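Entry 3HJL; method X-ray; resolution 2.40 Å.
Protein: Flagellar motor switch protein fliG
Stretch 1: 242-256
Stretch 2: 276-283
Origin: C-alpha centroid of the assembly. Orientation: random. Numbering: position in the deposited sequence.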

# COMPACT_ATOMS: atom_id res chain seq x y z
N ASP A 242 -29.25 12.53 -20.58
CA ASP A 242 -29.60 13.98 -20.61
C ASP A 242 -30.02 14.49 -22.00
O ASP A 242 -30.40 15.65 -22.14
N ILE A 243 -29.94 13.64 -23.02
CA ILE A 243 -30.48 13.96 -24.34
C ILE A 243 -32.00 14.31 -24.27
O ILE A 243 -32.49 15.12 -25.06
N ARG A 244 -32.70 13.74 -23.29
CA ARG A 244 -34.10 14.08 -22.98
C ARG A 244 -34.33 15.58 -22.70
O ARG A 244 -35.39 16.11 -23.03
N LYS A 245 -33.36 16.23 -22.05
CA LYS A 245 -33.45 17.66 -21.71
C LYS A 245 -33.38 18.58 -22.94
O LYS A 245 -33.92 19.70 -22.90
N LEU A 246 -32.72 18.13 -24.00
CA LEU A 246 -32.52 18.93 -25.21
C LEU A 246 -33.83 19.16 -25.98
O LEU A 246 -34.77 18.37 -25.87
N SER A 247 -33.87 20.25 -26.75
CA SER A 247 -35.03 20.58 -27.59
C SER A 247 -34.97 19.80 -28.89
O SER A 247 -33.97 19.14 -29.19
N ASP A 248 -36.06 19.87 -29.66
CA ASP A 248 -36.09 19.31 -31.01
C ASP A 248 -35.10 20.05 -31.92
O ASP A 248 -34.45 19.44 -32.76
N ARG A 249 -34.98 21.36 -31.71
CA ARG A 249 -33.99 22.21 -32.41
C ARG A 249 -32.56 21.69 -32.23
O ARG A 249 -31.78 21.65 -33.18
N ASP A 250 -32.23 21.32 -30.99
CA ASP A 250 -30.89 20.81 -30.64
C ASP A 250 -30.58 19.50 -31.35
O ASP A 250 -29.46 19.29 -31.82
N ILE A 251 -31.58 18.62 -31.41
CA ILE A 251 -31.47 17.31 -32.06
C ILE A 251 -31.21 17.45 -33.56
O ILE A 251 -30.41 16.70 -34.11
N ILE A 252 -31.90 18.40 -34.20
CA ILE A 252 -31.65 18.72 -35.63
C ILE A 252 -30.17 19.03 -35.90
O ILE A 252 -29.59 18.51 -36.85
N GLU A 253 -29.58 19.86 -35.03
CA GLU A 253 -28.17 20.23 -35.16
C GLU A 253 -27.22 19.06 -34.89
O GLU A 253 -26.14 18.99 -35.48
N ILE A 254 -27.61 18.16 -33.98
CA ILE A 254 -26.84 16.95 -33.69
C ILE A 254 -26.89 15.98 -34.89
O ILE A 254 -25.87 15.43 -35.28
N LEU A 255 -28.08 15.81 -35.46
CA LEU A 255 -28.27 14.96 -36.66
C LEU A 255 -27.48 15.47 -37.88
O LEU A 255 -27.12 14.69 -38.76
N LYS A 256 -27.23 16.78 -37.94
CA LYS A 256 -26.37 17.38 -38.97
C LYS A 256 -24.87 16.99 -38.86
O LYS A 256 -24.17 17.00 -39.86
N GLN A 276 -37.06 7.73 -30.00
CA GLN A 276 -38.09 8.56 -30.65
C GLN A 276 -37.72 10.04 -30.72
O GLN A 276 -38.17 10.75 -31.62
N LYS A 277 -36.90 10.51 -29.78
CA LYS A 277 -36.43 11.89 -29.78
C LYS A 277 -35.59 12.20 -31.03
O LYS A 277 -35.73 13.27 -31.62
N PHE A 278 -34.74 11.25 -31.42
CA PHE A 278 -33.94 11.37 -32.65
C PHE A 278 -34.77 11.07 -33.91
O PHE A 278 -34.77 11.86 -34.85
N LEU A 279 -35.49 9.94 -33.89
CA LEU A 279 -36.32 9.51 -35.03
C LEU A 279 -37.40 10.51 -35.46
O LEU A 279 -37.67 10.65 -36.65
N SER A 280 -38.00 11.21 -34.50
CA SER A 280 -39.05 12.20 -34.79
C SER A 280 -38.52 13.48 -35.45
O SER A 280 -39.31 14.28 -35.95
N ASN A 281 -37.20 13.70 -35.39
CA ASN A 281 -36.56 14.86 -36.01
C ASN A 281 -35.89 14.57 -37.36
O ASN A 281 -35.34 15.48 -37.99
N MET A 282 -35.96 13.32 -37.82
CA MET A 282 -35.52 12.95 -39.17
C MET A 282 -36.73 13.03 -40.10
O MET A 282 -37.86 13.26 -39.65
N SER A 283 -36.49 12.82 -41.39
CA SER A 283 -37.57 12.73 -42.37
C SER A 283 -38.20 11.34 -42.25
O SER A 283 -37.61 10.43 -41.65

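The two stretches bury 616 Å² between them, and Lys277, Phe278 and Asn281 account for nearly all of the second stretch's share. Gln276, at the start of that stretch, lies out of reach, although its carbonyl O accepts a hydrogen bond from Ser280 OG (2.8 Å).

Lys277 points toward stretch 1 with chi1 t and chi4 p. Its aliphatic portion runs past Ile251, whose CD1 approaches Lys277 CG at 3.2 Å, a tight contact, and past the backbone of Ile243, whose O lies 3.2 Å from Lys277 CE. The ammonium thus reaches the turn ahead of the helix that begins at Asp248, where Lys277 NZ makes a weak hydrogen bond to Leu246 O (3.0 Å). Asp248 OD2 is 4.2 Å from Lys277 NZ, too far for a salt bridge but close enough for the opposite charges to favour each other.

Phe278 leaves its backbone sideways, and with chi1 m the ring swings into an aliphatic pocket. Ile243 CD1 meets CE2 of Phe278 and Ile254 CG2 meets its CE1, both at 3.8 Å and both at the ring edge. Ile251 CG2 and Leu255 CD2 approach Phe278 CD1 obliquely, at 3.7 and 4.0 Å. All four of these aliphatic residues have chi1 m. Leu279, by contrast, points away and makes no contact with stretch 1.

Asn281, chi1 m, points toward the helix and supplies the principal polar link. Asn281 ND2 donates to Asp248 OD2 (3.0 Å, N-H...acceptor angle 151°) and, weakly, to Lys277 O (2.8 Å), so one amide nitrogen ties Asp248, at the start of the stretch 1 helix, to the Lys277 carbonyl within stretch 2. Ile251 CD1 packs 3.2 Å from Asn281 ND2, and Ile252 CD1 lies 3.2 Å from Asn281 OD1.

Met282, extended beyond its m chi1, finishes the apolar contact with CE 3.9 Å from Leu255 CD2. Ser283 lies beyond reach.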

# COMPACT_ATOMS: atom_id res chain seq x y z
CB ASP A 242 -28.44 14.85 -20.09
CG ASP A 242 -28.08 14.55 -18.65
OD1 ASP A 242 -29.00 14.37 -17.81
OD2 ASP A 242 -26.86 14.55 -18.34
CB ILE A 243 -30.20 12.81 -25.36
CG1 ILE A 243 -28.69 12.76 -25.68
CG2 ILE A 243 -30.98 13.02 -26.65
CD1 ILE A 243 -28.26 11.60 -26.59
CB ARG A 244 -34.57 13.32 -21.73
CG ARG A 244 -34.72 11.83 -21.88
CD ARG A 244 -35.48 11.29 -20.69
NE ARG A 244 -35.52 9.83 -20.64
CZ ARG A 244 -34.53 9.05 -20.20
NH1 ARG A 244 -33.40 9.56 -19.72
NH2 ARG A 244 -34.70 7.74 -20.21
CB LYS A 245 -32.33 18.07 -20.74
CG LYS A 245 -32.32 17.35 -19.39
CD LYS A 245 -31.11 17.78 -18.57
CE LYS A 245 -31.05 17.06 -17.23
NZ LYS A 245 -29.83 17.44 -16.44
CB LEU A 246 -31.48 18.27 -26.12
CG LEU A 246 -30.08 18.06 -25.54
CD1 LEU A 246 -29.18 17.40 -26.55
CD2 LEU A 246 -29.46 19.38 -25.06
CB SER A 247 -35.05 22.07 -27.91
OG SER A 247 -35.00 22.84 -26.73
CB ASP A 248 -37.50 19.37 -31.60
CG ASP A 248 -38.44 18.36 -30.96
OD1 ASP A 248 -39.53 18.77 -30.51
OD2 ASP A 248 -38.10 17.17 -30.91
CB ARG A 249 -34.06 23.64 -31.87
CG ARG A 249 -35.33 24.41 -32.24
CD ARG A 249 -35.31 24.86 -33.70
NE ARG A 249 -36.35 25.86 -33.98
CZ ARG A 249 -36.30 27.15 -33.63
NH1 ARG A 249 -35.28 27.65 -32.93
NH2 ARG A 249 -37.32 27.95 -33.95
CB ASP A 250 -30.79 20.58 -29.13
CG ASP A 250 -30.92 21.85 -28.31
OD1 ASP A 250 -31.42 22.87 -28.83
OD2 ASP A 250 -30.53 21.82 -27.13
CB ILE A 251 -32.75 16.47 -31.82
CG1 ILE A 251 -32.93 16.17 -30.33
CG2 ILE A 251 -32.70 15.15 -32.60
CD1 ILE A 251 -34.35 16.18 -29.91
CB ILE A 252 -32.52 19.91 -36.14
CG1 ILE A 252 -33.85 19.42 -36.71
CG2 ILE A 252 -31.81 20.68 -37.24
CD1 ILE A 252 -34.73 18.73 -35.72
CB GLU A 253 -27.83 21.40 -34.23
CG GLU A 253 -28.63 22.69 -34.48
CD GLU A 253 -28.49 23.24 -35.89
OE1 GLU A 253 -27.43 23.04 -36.53
OE2 GLU A 253 -29.44 23.90 -36.36
CB ILE A 254 -27.37 16.23 -32.42
CG1 ILE A 254 -27.07 17.07 -31.17
CG2 ILE A 254 -26.72 14.87 -32.26
CD1 ILE A 254 -27.95 16.71 -29.98
CB LEU A 255 -29.76 14.85 -37.00
CG LEU A 255 -30.61 14.00 -36.05
CD1 LEU A 255 -32.09 14.28 -36.25
CD2 LEU A 255 -30.30 12.52 -36.23
CB LYS A 256 -26.51 18.91 -38.97
CG LYS A 256 -27.82 19.41 -39.57
CD LYS A 256 -28.03 20.91 -39.34
CE LYS A 256 -29.32 21.39 -40.00
NZ LYS A 256 -29.69 22.79 -39.62
CB GLN A 276 -39.46 8.40 -29.96
CG GLN A 276 -40.08 7.00 -30.07
CD GLN A 276 -40.27 6.53 -31.50
OE1 GLN A 276 -40.46 7.33 -32.43
NE2 GLN A 276 -40.22 5.21 -31.70
CB LYS A 277 -35.62 12.17 -28.52
CG LYS A 277 -35.30 13.61 -28.30
CD LYS A 277 -35.30 13.99 -26.83
CE LYS A 277 -35.23 15.50 -26.64
NZ LYS A 277 -36.40 16.22 -27.22
CB PHE A 278 -32.71 10.46 -32.60
CG PHE A 278 -31.57 11.03 -31.80
CD1 PHE A 278 -30.77 12.04 -32.32
CD2 PHE A 278 -31.26 10.53 -30.53
CE1 PHE A 278 -29.71 12.56 -31.60
CE2 PHE A 278 -30.19 11.05 -29.80
CZ PHE A 278 -29.41 12.06 -30.33
CB LEU A 279 -36.99 8.16 -34.72
CG LEU A 279 -36.07 6.95 -34.62
CD1 LEU A 279 -36.82 5.78 -33.99
CD2 LEU A 279 -35.49 6.56 -35.99
CB SER A 280 -39.80 12.58 -33.52
OG SER A 280 -38.95 13.26 -32.62
CB ASN A 281 -35.57 15.48 -35.02
CG ASN A 281 -36.27 16.25 -33.90
OD1 ASN A 281 -37.06 17.16 -34.17
ND2 ASN A 281 -35.97 15.90 -32.65
CB MET A 282 -34.99 11.51 -39.20
CG MET A 282 -33.91 11.19 -38.18
SD MET A 282 -33.47 9.45 -38.25
CE MET A 282 -32.48 9.29 -36.76
CB SER A 283 -37.03 12.95 -43.79
OG SER A 283 -36.03 11.99 -44.10